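Local coordinates for protein porphyranase B (Zobellia galactanivorans, PDB 3JUU) that hydrolyses the sulfated red-algal polysaccharide porphyran, cutting between beta-D-galactose and alpha-L-galactose-6-sulfate units, at residues Gln52-Ile55 and Leu61-Ala64; Asn66-Leu69 and Leu74-Thr77. One frame throughout, in Å; residues are numbered along the deposited sequence.

How the contacts relate
Contact 1 and contact 2 follow one another in series along the chain: the loop 52-55 folds back on 61-64, and two residues later the hairpin of 66-69 with 74-77 begins. Their centres lie about 14 Å apart and, apart from adjoining in the chain, they do not touch. Strand 60-62, which contact 1 uses, runs parallel to strand 90-101; that strand pairs with strand 73-87, the longer arm of the hairpin, so both contacts reach the same sheet system of the GH16 beta-sandwich, or jelly roll. Contact 1 carries a tryptophan assigned to substrate binding, whereas contact 2 is hairpin pairing about 11 Å, between nearest side-chain atoms Ile-76 to Trp-54, from that residue.

Contact 1 of 2, residues Gln52-Ile55 and Leu61-Ala64; sequences QGWI and LFLA
Ile-55 and Phe-62 are joined by a single backbone hydrogen bond, Phe-62 N to Ile-55 O at 3.0 Å and nearly straight (172° at the hydrogen), which ties the irregular loop 52-55 to strand 60-62. A water reinforces the link, donating one proton to Ile-55 O and the other to Phe-62 O. The side chains meet mainly through two rings. Phe-62 sends its CE2-CZ edge at the face of the Trp-54 indole, an edge-to-face pair with planes at 89° and 4.8 Å between the centroid of the six-membered indole ring and that of Phe-62. CE2 sits closest, 3.5 Å from Trp-54 CD2, over the CD2-CE3 side of the six-membered ring. With CG anti to the backbone N, Trp-54 swings its ring across to meet the phenyl.

In this GH16 beta-sandwich Trp-54 is assigned to substrate binding, as are Glu-243 and Arg-57 close by. Its NE1 hydrogen-bonds a glycerol, probably from the crystallisation liquor. Phe-62 also touches Glu-243, and both rings rest on Val-241 of strand 237-242, so the phenyl covers one indole face and shares these two neighbours with it.

At the rim of the phenyl, Trp-54 O lies in the ring plane, 3.2 Å from Phe-62 CD2. The same carbonyl takes a hydrogen bond from Gln-52 NE2 (3.0 Å), the donor tilted off the carbonyl plane. Gln-52 can reach it because its chain bends at chi2 (-79°), curling the amide back to the carbonyl two residues on; NE2 also donates to a second water, which bridges to Phe-62 O. On the flank away from the rings, Leu-61 CD1 comes within 3.5 Å of Ile-55 O and makes a looser apolar contact with Ile-55 CD1.

Contact 2 of 2, residues Asn66-Leu69 and Leu74-Thr77; sequences NISL and LQIT
Thr-77 O lies over one face of the Asn-66 amide, 3.1 Å from CG but without a hydrogen bond; ND2 there bonds Gly-96 O and Thr-79 OG1. At the edge of the Gln-75 amide, Ser-68 OG donates to OE1 (3.0 Å), in the carbonyl plane on a lone pair. These two residues project from the same face as a bridge pair, and chi1 57° sets the serine OG against Gln-75 CB (3.4 Å) and within reach of OE1. A water donates to that OG and to Asn-66 O, and also bonds Thr-77 OG1, whose main partner is Thr-264 OG1.

Beneath these polar groups runs a regular antiparallel ladder, part of the hairpin between strands 67-70 and 73-87 in the GH16 jelly roll. Ser-68 and Gln-75 form the hydrogen-bonded pair, Ser-68 N giving to Gln-75 O (2.9 Å) and Gln-75 N to Ser-68 O (2.7 Å). Ile-67 with Ile-76 and Leu-69 with Leu-74 are the non-hydrogen-bonded pairs flanking it; Thr-77 N bonds Asn-66 O.

Ile-67, Leu-69, Leu-74 and Ile-76 share the other face. Leu-74 CD1 touches both Ile-67 CG2 (3.6 Å), on the diagonal, and Leu-69 CD1 (4.0 Å), its direct partner, while Ile-67 and Ile-76 lie side by side, CD1 of the first 3.9 Å from CG2 of the second. Leu-74 and Ile-76 continue onto Met-240 and Val-242 of strand 237-242.

Contact 1 of 2, residues Gln52-Ile55 and Leu61-Ala64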
loop_
_atom_site.group_PDB
_atom_site.type_symbol
_atom_site.label_atom_id
_atom_site.label_comp_id
_atom_site.label_asym_id
_atom_site.label_seq_id
_atom_site.Cartn_x
_atom_site.Cartn_y
_atom_site.Cartn_z
ATOM N N GLN A 52 7.711 11.586 8.531
ATOM C CA GLN A 52 8.326 10.352 7.986
ATOM C C GLN A 52 9.593 10.582 7.131
ATOM O O GLN A 52 9.793 11.687 6.587
ATOM C CB GLN A 52 7.289 9.533 7.221
ATOM C CG GLN A 52 6.986 10.041 5.754
ATOM C CD GLN A 52 6.044 11.246 5.760
ATOM O OE1 GLN A 52 5.501 11.626 6.804
ATOM N NE2 GLN A 52 5.819 11.827 4.589
ATOM N N GLY A 53 10.412 9.533 6.960
ATOM C CA GLY A 53 11.676 9.611 6.138
ATOM C C GLY A 53 11.350 9.980 4.669
ATOM O O GLY A 53 12.058 10.770 4.069
ATOM N N TRP A 54 10.302 9.415 4.088
ATOM C CA TRP A 54 10.065 9.616 2.654
ATOM C C TRP A 54 9.111 10.798 2.431
ATOM O O TRP A 54 7.942 10.742 2.804
ATOM C CB TRP A 54 9.556 8.308 2.055
ATOM C CG TRP A 54 9.396 8.339 0.553
ATOM C CD1 TRP A 54 10.131 9.090 -0.336
ATOM C CD2 TRP A 54 8.434 7.577 -0.221
ATOM N NE1 TRP A 54 9.654 8.817 -1.641
ATOM C CE2 TRP A 54 8.608 7.916 -1.566
ATOM C CE3 TRP A 54 7.435 6.631 0.117
ATOM C CZ2 TRP A 54 7.836 7.325 -2.592
ATOM C CZ3 TRP A 54 6.691 6.063 -0.865
ATOM C CH2 TRP A 54 6.885 6.384 -2.212
ATOM N N ILE A 55 9.621 11.881 1.849
ATOM C CA ILE A 55 8.755 13.053 1.648
ATOM C C ILE A 55 7.886 12.964 0.384
ATOM O O ILE A 55 6.980 13.784 0.221
ATOM C CB ILE A 55 9.624 14.384 1.600
ATOM C CG1 ILE A 55 10.407 14.461 0.302
ATOM C CG2 ILE A 55 10.496 14.441 2.909
ATOM C CD1 ILE A 55 11.112 15.832 0.121
ATOM N N LEU A 61 4.385 15.587 -3.606
ATOM C CA LEU A 61 4.866 15.791 -2.257
ATOM C C LEU A 61 3.758 15.292 -1.337
ATOM O O LEU A 61 2.569 15.689 -1.473
ATOM C CB LEU A 61 5.180 17.314 -2.045
ATOM C CG LEU A 61 5.741 17.721 -0.655
ATOM C CD1 LEU A 61 7.183 17.213 -0.599
ATOM C CD2 LEU A 61 5.719 19.309 -0.532
ATOM N N PHE A 62 4.125 14.461 -0.324
ATOM C CA PHE A 62 3.105 13.976 0.608
ATOM C C PHE A 62 2.697 15.075 1.603
ATOM O O PHE A 62 3.579 15.615 2.302
ATOM C CB PHE A 62 3.705 12.824 1.458
ATOM C CG PHE A 62 4.167 11.641 0.604
ATOM C CD1 PHE A 62 3.400 11.290 -0.513
ATOM C CD2 PHE A 62 5.263 10.859 0.971
ATOM C CE1 PHE A 62 3.771 10.136 -1.342
ATOM C CE2 PHE A 62 5.646 9.724 0.200
ATOM C CZ PHE A 62 4.870 9.376 -0.960
ATOM N N LEU A 63 1.406 15.453 1.580
ATOM C CA LEU A 63 0.937 16.493 2.503
ATOM C C LEU A 63 0.125 15.884 3.605
ATOM O O LEU A 63 -0.822 15.169 3.331
ATOM C CB LEU A 63 0.029 17.492 1.740
ATOM C CG LEU A 63 0.653 18.185 0.490
ATOM C CD1 LEU A 63 -0.369 19.257 -0.073
ATOM C CD2 LEU A 63 1.975 18.913 0.771
ATOM N N ALA A 64 0.387 16.287 4.840
ATOM C CA ALA A 64 -0.482 15.868 5.947
ATOM C C ALA A 64 -1.908 16.390 5.741
ATOM O O ALA A 64 -2.899 15.706 6.092
ATOM C CB ALA A 64 0.150 16.317 7.303
HETATM O O HOH W 1 3.892 14.203 4.962
HETATM O O HOH W 2 6.216 15.403 2.366
#

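Contact 2 of 2, residues Asn66-Leu69 and Leu74-Thr77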
loop_
_atom_site.group_PDB
_atom_site.type_symbol
_atom_site.label_atom_id
_atom_site.label_comp_id
_atom_site.label_asym_id
_atom_site.label_seq_id
_atom_site.Cartn_x
_atom_site.Cartn_y
_atom_site.Cartn_z
ATOM N N ASN A 66 -3.557 16.600 3.089
ATOM C CA ASN A 66 -4.351 15.770 2.158
ATOM C C ASN A 66 -4.902 14.470 2.722
ATOM O O ASN A 66 -5.576 13.713 1.963
ATOM C CB ASN A 66 -3.515 15.414 0.910
ATOM C CG ASN A 66 -3.382 16.604 -0.036
ATOM O OD1 ASN A 66 -3.991 17.646 0.177
ATOM N ND2 ASN A 66 -2.590 16.471 -1.057
ATOM N N ILE A 67 -4.688 14.249 4.018
ATOM C CA ILE A 67 -5.255 13.111 4.765
ATOM C C ILE A 67 -6.541 13.627 5.500
ATOM O O ILE A 67 -6.482 14.665 6.210
ATOM C CB ILE A 67 -4.285 12.556 5.844
ATOM C CG1 ILE A 67 -2.851 12.169 5.330
ATOM C CG2 ILE A 67 -4.950 11.363 6.593
ATOM C CD1 ILE A 67 -2.835 11.474 4.001
ATOM N N SER A 68 -7.677 12.983 5.317
ATOM C CA SER A 68 -8.885 13.354 6.084
ATOM C C SER A 68 -9.636 12.059 6.417
ATOM O O SER A 68 -9.397 10.979 5.767
ATOM C CB SER A 68 -9.828 14.306 5.318
ATOM O OG SER A 68 -10.244 13.775 4.082
ATOM N N LEU A 69 -10.571 12.176 7.374
ATOM C CA LEU A 69 -11.526 11.101 7.660
ATOM C C LEU A 69 -12.909 11.603 7.378
ATOM O O LEU A 69 -13.195 12.785 7.621
ATOM C CB LEU A 69 -11.482 10.717 9.142
ATOM C CG LEU A 69 -10.586 9.583 9.618
ATOM C CD1 LEU A 69 -9.237 9.274 8.881
ATOM C CD2 LEU A 69 -10.478 9.406 11.117
ATOM N N LEU A 74 -10.868 6.472 5.590
ATOM C CA LEU A 74 -9.681 7.300 5.400
ATOM C C LEU A 74 -9.685 7.829 3.968
ATOM O O LEU A 74 -9.975 7.034 3.043
ATOM C CB LEU A 74 -8.459 6.415 5.582
ATOM C CG LEU A 74 -7.131 7.021 5.151
ATOM C CD1 LEU A 74 -6.690 8.225 5.962
ATOM C CD2 LEU A 74 -6.023 5.877 5.262
ATOM N N GLN A 75 -9.366 9.120 3.757
ATOM C CA GLN A 75 -9.414 9.737 2.436
ATOM C C GLN A 75 -8.028 10.309 2.230
ATOM O O GLN A 75 -7.516 11.052 3.102
ATOM C CB GLN A 75 -10.466 10.859 2.375
ATOM C CG GLN A 75 -11.882 10.268 2.681
ATOM C CD GLN A 75 -12.923 11.310 2.607
ATOM O OE1 GLN A 75 -12.740 12.438 3.123
ATOM N NE2 GLN A 75 -13.970 11.025 1.880
ATOM N N ILE A 76 -7.364 9.896 1.121
ATOM C CA ILE A 76 -6.075 10.512 0.737
ATOM C C ILE A 76 -6.341 11.182 -0.606
ATOM O O ILE A 76 -6.640 10.526 -1.610
ATOM C CB ILE A 76 -4.914 9.463 0.623
ATOM C CG1 ILE A 76 -4.845 8.603 1.911
ATOM C CG2 ILE A 76 -3.569 10.233 0.334
ATOM C CD1 ILE A 76 -3.587 7.616 1.861
ATOM N N THR A 77 -6.253 12.514 -0.610
ATOM C CA THR A 77 -6.748 13.260 -1.760
ATOM C C THR A 77 -5.559 13.860 -2.531
ATOM O O THR A 77 -4.692 14.499 -1.928
ATOM C CB THR A 77 -7.671 14.404 -1.238
ATOM O OG1 THR A 77 -8.855 13.835 -0.632
ATOM C CG2 THR A 77 -8.127 15.283 -2.435
HETATM O O HOH W 3 -8.394 14.022 2.080
#